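Local coordinates for protein BZZ1 (Saccharomyces cerevisiae, PDB 2A28) that acts in endocytosis and vacuolar trafficking and, together with type I myosins, restores actin cytoskeleton polarity after salt stress, seen here as its second SH3 domain, at residues I17-D20 and P21-I25. Residues are numbered along the deposited sequence; the frame is centred on the assembly and turned at random.
Sequences ISID and PGDII
Asp23 folds its carboxylate back across a tight turn to reach the backbone of Asp20, whose N donates to Asp23 OD2 at 2.9 Å. The bond is fairly straight (161° at the hydrogen), but the N-H comes down on the carboxylate from well above its plane. In return Asp23 N donates to Asp20 O at 3.0 Å, closing a type II beta turn from Asp20 to Asp23, with Pro21 and Gly22 at its corners. Gly22 takes backbone angles at which a side chain would collide with the carbonyl oxygen of Pro21.

The reach of Asp23 follows from its first torsion, which sets CG anti to the carbonyl carbon (chi1 -68°) and carries OD2 to 3.3 Å from Ile19 CA. Water 1 donates both to this OD2 and to Ser18 O, so OD2 is held by both the Asp20 N-H and this water. Water 2 joins Asp20 OD2 to Asp23 OD1, bridging two carboxylates whose OD2 atoms lie 4.2 Å apart; this probably eases the repulsion between their like charges. Replacing Asp23 with an alanine is likely to leave Asp20 N without its side-chain acceptor and to remove the far end of both water bridges.

Beneath the polar turn, Ile19 CG2 meets Ile25 CD1 at 3.8 Å, the two side chains crossing at about a right angle. Both isoleucines also pack on Phe48 of strand 44-49 and on Cys53, placing them in the buried core of the SH3 domain. The turn is the diverging turn of the SH3 fold: it follows the RT loop, where Ser18 OG is hydrogen-bonded to Ala11 N, and leads the chain into strand 24-27, which pairs antiparallel with strands 2-4 and 36-41.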
ATOM      1  N   ILE A  17      -1.571  -2.347   6.025  1.00  7.39           N
ATOM      2  CA  ILE A  17      -1.125  -1.046   6.521  1.00  8.70           C
ATOM      3  C   ILE A  17      -2.114   0.030   6.082  1.00  7.45           C
ATOM      4  O   ILE A  17      -2.708  -0.005   5.022  1.00  8.65           O
ATOM      5  CB  ILE A  17       0.302  -0.670   6.100  1.00 10.50           C
ATOM      6  CG1 ILE A  17       0.494  -0.696   4.585  1.00 10.07           C
ATOM      7  CG2 ILE A  17       1.375  -1.496   6.836  1.00 13.81           C
ATOM      8  CD1 ILE A  17       1.747  -0.018   4.133  1.00 10.80           C
ATOM      9  N   SER A  18      -2.276   0.987   6.966  1.00  7.58           N
ATOM     10  CA  SER A  18      -3.034   2.212   6.616  1.00  6.66           C
ATOM     11  C   SER A  18      -2.188   3.114   5.730  1.00  6.64           C
ATOM     12  O   SER A  18      -1.035   3.324   5.968  1.00  6.94           O
ATOM     13  CB  SER A  18      -3.490   2.942   7.879  1.00  6.93           C
ATOM     14  OG  SER A  18      -4.380   2.096   8.635  1.00  8.59           O
ATOM     15  N   ILE A  19      -2.790   3.660   4.687  1.00  5.50           N
ATOM     16  CA  ILE A  19      -2.181   4.652   3.788  1.00  6.47           C
ATOM     17  C   ILE A  19      -3.076   5.859   3.724  1.00  6.36           C
ATOM     18  O   ILE A  19      -4.278   5.784   3.904  1.00  6.86           O
ATOM     19  CB  ILE A  19      -1.902   4.029   2.424  1.00  6.08           C
ATOM     20  CG1 ILE A  19      -3.172   3.592   1.696  1.00  7.65           C
ATOM     21  CG2 ILE A  19      -0.951   2.878   2.628  1.00  8.02           C
ATOM     22  CD1 ILE A  19      -2.978   3.218   0.253  1.00  7.87           C
ATOM     23  N   ASP A  20      -2.406   6.993   3.425  1.00  5.43           N
ATOM     24  CA  ASP A  20      -3.055   8.294   3.307  1.00  6.76           C
ATOM     25  C   ASP A  20      -2.597   8.916   2.000  1.00  6.22           C
ATOM     26  O   ASP A  20      -1.483   8.689   1.543  1.00  6.76           O
ATOM     27  CB  ASP A  20      -2.670   9.246   4.444  1.00  8.37           C
ATOM     28  CG  ASP A  20      -2.989   8.650   5.800  1.00 10.37           C
ATOM     29  OD1 ASP A  20      -4.208   8.602   6.118  1.00 11.14           O
ATOM     30  OD2 ASP A  20      -2.115   8.199   6.577  1.00 15.54           O
ATOM     31  N   PRO A  21      -3.482   9.726   1.405  1.00  6.63           N
ATOM     32  CA  PRO A  21      -3.080  10.468   0.194  1.00  6.07           C
ATOM     33  C   PRO A  21      -1.729  11.134   0.320  1.00  7.09           C
ATOM     34  O   PRO A  21      -1.445  11.753   1.374  1.00  7.62           O
ATOM     35  CB  PRO A  21      -4.194  11.493   0.048  1.00  7.61           C
ATOM     36  CG  PRO A  21      -5.396  10.752   0.547  1.00  8.33           C
ATOM     37  CD  PRO A  21      -4.869  10.027   1.796  1.00  8.24           C
ATOM     38  N   GLY A  22      -0.885  10.960  -0.667  1.00  7.44           N
ATOM     39  CA  GLY A  22       0.438  11.538  -0.724  1.00  6.96           C
ATOM     40  C   GLY A  22       1.517  10.606  -0.205  1.00  7.20           C
ATOM     41  O   GLY A  22       2.703  10.918  -0.457  1.00  8.50           O
ATOM     42  N   ASP A  23       1.184   9.502   0.439  1.00  7.01           N
ATOM     43  CA  ASP A  23       2.187   8.527   0.836  1.00  7.87           C
ATOM     44  C   ASP A  23       2.942   7.973  -0.360  1.00  6.55           C
ATOM     45  O   ASP A  23       2.286   7.590  -1.350  1.00  8.71           O
ATOM     46  CB  ASP A  23       1.598   7.371   1.645  1.00  7.90           C
ATOM     47  CG  ASP A  23       1.072   7.621   3.016  1.00  7.97           C
ATOM     48  OD1 ASP A  23       1.365   8.698   3.591  1.00  8.50           O
ATOM     49  OD2 ASP A  23       0.444   6.706   3.594  1.00  8.90           O
ATOM     50  N   ILE A  24       4.242   7.904  -0.282  1.00  6.60           N
ATOM     51  CA  ILE A  24       5.080   7.279  -1.314  1.00  7.33           C
ATOM     52  C   ILE A  24       5.504   5.924  -0.745  1.00  7.74           C
ATOM     53  O   ILE A  24       6.268   5.868   0.240  1.00  7.44           O
ATOM     54  CB  ILE A  24       6.287   8.111  -1.720  1.00 10.39           C
ATOM     55  CG1 ILE A  24       5.896   9.507  -2.211  1.00 11.80           C
ATOM     56  CG2 ILE A  24       7.139   7.378  -2.761  1.00 12.51           C
ATOM     57  CD1 ILE A  24       4.875   9.435  -3.358  1.00 15.20           C
ATOM     58  N   ILE A  25       5.013   4.898  -1.358  1.00  6.78           N
ATOM     59  CA  ILE A  25       5.128   3.537  -0.889  1.00  6.73           C
ATOM     60  C   ILE A  25       6.067   2.707  -1.770  1.00  7.05           C
ATOM     61  O   ILE A  25       5.821   2.559  -2.961  1.00  8.36           O
ATOM     62  CB  ILE A  25       3.748   2.838  -0.780  1.00  7.51           C
ATOM     63  CG1 ILE A  25       2.721   3.698  -0.045  1.00  6.83           C
ATOM     64  CG2 ILE A  25       3.915   1.497  -0.120  1.00  8.92           C
ATOM     65  CD1 ILE A  25       1.292   3.310  -0.397  1.00 10.26           C
TER
HETATM   66  O   HOH W   1       1.532   4.564   5.034  1.00  8.50           O
HETATM   67  O   HOH W   2       0.635   8.380   6.299  1.00 16.72           O